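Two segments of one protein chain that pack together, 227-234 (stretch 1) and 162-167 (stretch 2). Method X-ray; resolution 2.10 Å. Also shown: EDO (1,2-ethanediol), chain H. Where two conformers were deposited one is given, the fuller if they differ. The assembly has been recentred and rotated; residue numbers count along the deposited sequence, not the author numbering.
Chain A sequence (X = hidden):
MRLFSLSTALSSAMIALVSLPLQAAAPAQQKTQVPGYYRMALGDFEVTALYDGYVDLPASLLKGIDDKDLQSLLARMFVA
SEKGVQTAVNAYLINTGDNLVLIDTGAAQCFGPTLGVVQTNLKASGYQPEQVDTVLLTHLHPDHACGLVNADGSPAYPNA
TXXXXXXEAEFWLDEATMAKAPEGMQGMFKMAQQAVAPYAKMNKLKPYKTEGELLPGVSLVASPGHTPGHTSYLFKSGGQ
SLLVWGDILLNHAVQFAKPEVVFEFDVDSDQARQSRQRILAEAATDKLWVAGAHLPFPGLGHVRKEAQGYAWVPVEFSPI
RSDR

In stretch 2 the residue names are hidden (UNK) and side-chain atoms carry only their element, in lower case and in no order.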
# COMPACT_ATOMS: atom_id res chain seq x y z
N THR A 227 12.38 -22.34 10.16
CA THR A 227 13.58 -23.17 10.11
C THR A 227 14.19 -23.19 11.51
O THR A 227 13.91 -22.31 12.33
CB THR A 227 14.65 -22.65 9.14
OG1 THR A 227 15.13 -21.38 9.59
CG2 THR A 227 14.11 -22.53 7.72
N PRO A 228 15.03 -24.19 11.79
CA PRO A 228 15.64 -24.28 13.13
C PRO A 228 16.37 -23.00 13.53
O PRO A 228 16.24 -22.57 14.68
CB PRO A 228 16.62 -25.45 12.99
CG PRO A 228 16.07 -26.29 11.85
CD PRO A 228 15.47 -25.28 10.91
N GLY A 229 17.08 -22.37 12.60
CA GLY A 229 17.84 -21.17 12.91
C GLY A 229 17.09 -19.90 12.57
O GLY A 229 17.67 -18.81 12.53
N HIS A 230 15.79 -20.01 12.34
CA HIS A 230 15.07 -18.86 11.83
C HIS A 230 15.22 -17.68 12.80
O HIS A 230 15.00 -17.84 14.00
CB HIS A 230 13.60 -19.16 11.62
CG HIS A 230 12.86 -18.02 11.03
ND1 HIS A 230 12.32 -17.02 11.80
CD2 HIS A 230 12.65 -17.68 9.74
CE1 HIS A 230 11.75 -16.13 11.00
NE2 HIS A 230 11.94 -16.51 9.75
N THR A 231 15.60 -16.51 12.28
CA THR A 231 15.94 -15.35 13.12
C THR A 231 15.32 -14.06 12.61
O THR A 231 15.28 -13.82 11.40
CB THR A 231 17.47 -15.14 13.17
OG1 THR A 231 18.10 -16.34 13.65
CG2 THR A 231 17.86 -13.98 14.10
N SER A 232 14.81 -13.24 13.53
CA SER A 232 14.27 -11.92 13.22
C SER A 232 15.29 -10.87 13.65
O SER A 232 16.10 -11.14 14.52
CB SER A 232 12.94 -11.71 13.95
OG SER A 232 12.02 -12.73 13.61
N TYR A 233 15.24 -9.68 13.06
CA TYR A 233 16.21 -8.64 13.40
C TYR A 233 15.53 -7.36 13.87
O TYR A 233 14.64 -6.84 13.20
CB TYR A 233 17.14 -8.36 12.21
CG TYR A 233 17.96 -9.58 11.81
CD1 TYR A 233 19.08 -9.97 12.53
CD2 TYR A 233 17.59 -10.35 10.72
CE1 TYR A 233 19.82 -11.09 12.17
CE2 TYR A 233 18.31 -11.45 10.35
CZ TYR A 233 19.43 -11.82 11.08
OH TYR A 233 20.14 -12.93 10.68
N LEU A 234 15.98 -6.84 15.00
CA LEU A 234 15.40 -5.64 15.58
C LEU A 234 16.32 -4.44 15.36
O LEU A 234 17.53 -4.50 15.65
CB LEU A 234 15.16 -5.86 17.08
CG LEU A 234 14.51 -4.73 17.86
CD1 LEU A 234 13.09 -4.49 17.40
CD2 LEU A 234 14.57 -5.08 19.35
N UNK A 162 28.28 -11.26 5.45
CA UNK A 162 27.01 -11.98 5.43
C UNK A 162 26.80 -12.74 6.74
O UNK A 162 27.60 -13.60 7.11
c UNK A 162 27.18 -12.22 2.93
c UNK A 162 25.58 -13.69 4.23
c UNK A 162 26.94 -12.97 4.25
N UNK A 163 25.71 -12.44 7.44
CA UNK A 163 25.40 -13.07 8.72
C UNK A 163 24.40 -14.20 8.51
O UNK A 163 23.26 -13.95 8.15
c UNK A 163 24.82 -12.03 9.68
c UNK A 163 25.09 -13.07 11.99
o UNK A 163 26.32 -13.00 11.79
o UNK A 163 24.60 -13.51 13.05
c UNK A 163 24.13 -12.59 10.93
N UNK A 164 24.85 -15.43 8.75
CA UNK A 164 24.02 -16.61 8.59
C UNK A 164 23.57 -17.08 9.97
O UNK A 164 24.39 -17.24 10.86
c UNK A 164 24.08 -19.07 7.98
c UNK A 164 25.09 -17.34 6.45
c UNK A 164 24.81 -17.73 7.90
N UNK A 165 22.27 -17.31 10.16
CA UNK A 165 21.85 -17.75 11.50
C UNK A 165 22.36 -19.15 11.82
O UNK A 165 22.53 -19.96 10.91
c UNK A 165 20.00 -17.82 9.94
c UNK A 165 20.32 -17.74 11.41
c UNK A 165 21.15 -17.21 9.21
N UNK A 166 22.62 -19.40 13.10
CA UNK A 166 23.05 -20.71 13.58
C UNK A 166 21.85 -21.57 13.96
O UNK A 166 21.06 -21.19 14.82
c UNK A 166 26.14 -20.73 13.56
c UNK A 166 25.28 -19.87 14.46
o UNK A 166 26.42 -20.36 12.41
n UNK A 166 26.55 -21.89 14.06
c UNK A 166 23.97 -20.54 14.80
N UNK A 167 21.73 -22.72 13.30
CA UNK A 167 20.64 -23.66 13.56
C UNK A 167 20.55 -24.01 15.04
O UNK A 167 19.74 -23.44 15.78
c UNK A 167 20.83 -24.91 12.73
C1 EDO H . 18.35 -18.05 16.20
O1 EDO H . 18.52 -16.70 16.65
C2 EDO H . 16.91 -18.52 16.34
O2 EDO H . 16.67 -19.59 15.43
O HOH W 1 21.94 -14.15 12.56

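Position 162 carries three side-chain carbons, one bonded to CA and bearing the other two. This fork at the first carbon, with no oxygen, identifies Val162. It lies in a strand, a setting that beta-branched residues tolerate well, and its side chain is out of reach of stretch 1.

Position 163 has three carbons in a row, the last carrying two oxygens: a carboxylate on a two-carbon stem, hence Glu163. Its CA-to-CB bond points toward stretch 1, and CG lies 4.0 Å from Tyr233 OH. The acid and the phenol do not meet directly. Water 1 lies between them, donating to Glu163 OE1 at 2.8 Å and to Tyr233 OH at 2.9 Å. A carboxylate suits this place because its oxygen can accept a hydrogen bond from the water, while its stem packs beside the tyrosine.

Position 164 again shows one carbon carrying two others, without heteroatoms, and so is Val164. Its CA-to-CB bond points away from stretch 1, and the exposed side chain makes no contact there, so this contact sets no demand on the residue type at this position.

At position 165 three carbons close a ring onto the backbone nitrogen, which can only be Pro165. The CA-to-CB bond points toward stretch 1, and CB lies 3.1 Å from Gly229 O and 3.5 Å from Thr231 OG1. These two oxygens are themselves joined, Thr231 OG1 donating to Gly229 O at 2.7 Å, so the ring needs to supply no polar partner to that pair. A compact ring fills the space beside them.

Position 166 has three carbons in line, the third bearing one oxygen and one nitrogen; this terminal amide marks Gln166. Its CA-to-CB bond points away, and the exposed, poorly ordered side chain is suited to solvent. The backbone makes the approach instead, with Gln166 O 3.7 Å from Gly229 CA.

Position 167 possesses a single side-chain carbon and is therefore Ala167. That methyl group, CB, lies 4.3 Å from Pro228 CB, a small apolar contact, while Ala167 CA comes within 3.8 Å of Gly229 CA. A lone methyl group is enough to reach the proline while the backbone comes close to the glycine.

The contact works by close packing, without a direct hydrogen bond across it. A type I turn from Thr227 to His230, closed by His230 N donating to Thr227 O at 3.0 Å, presents Gly229 to stretch 2. The lack of a side chain there matters: an ideally placed CB would sit only 3.2 Å from both Ala167 N and Gln166 C. Pro165 packs against the turn and Thr231, and farther along the strand the water links Tyr233 to Glu163.

Stretch 2 162-167: VEVPQA
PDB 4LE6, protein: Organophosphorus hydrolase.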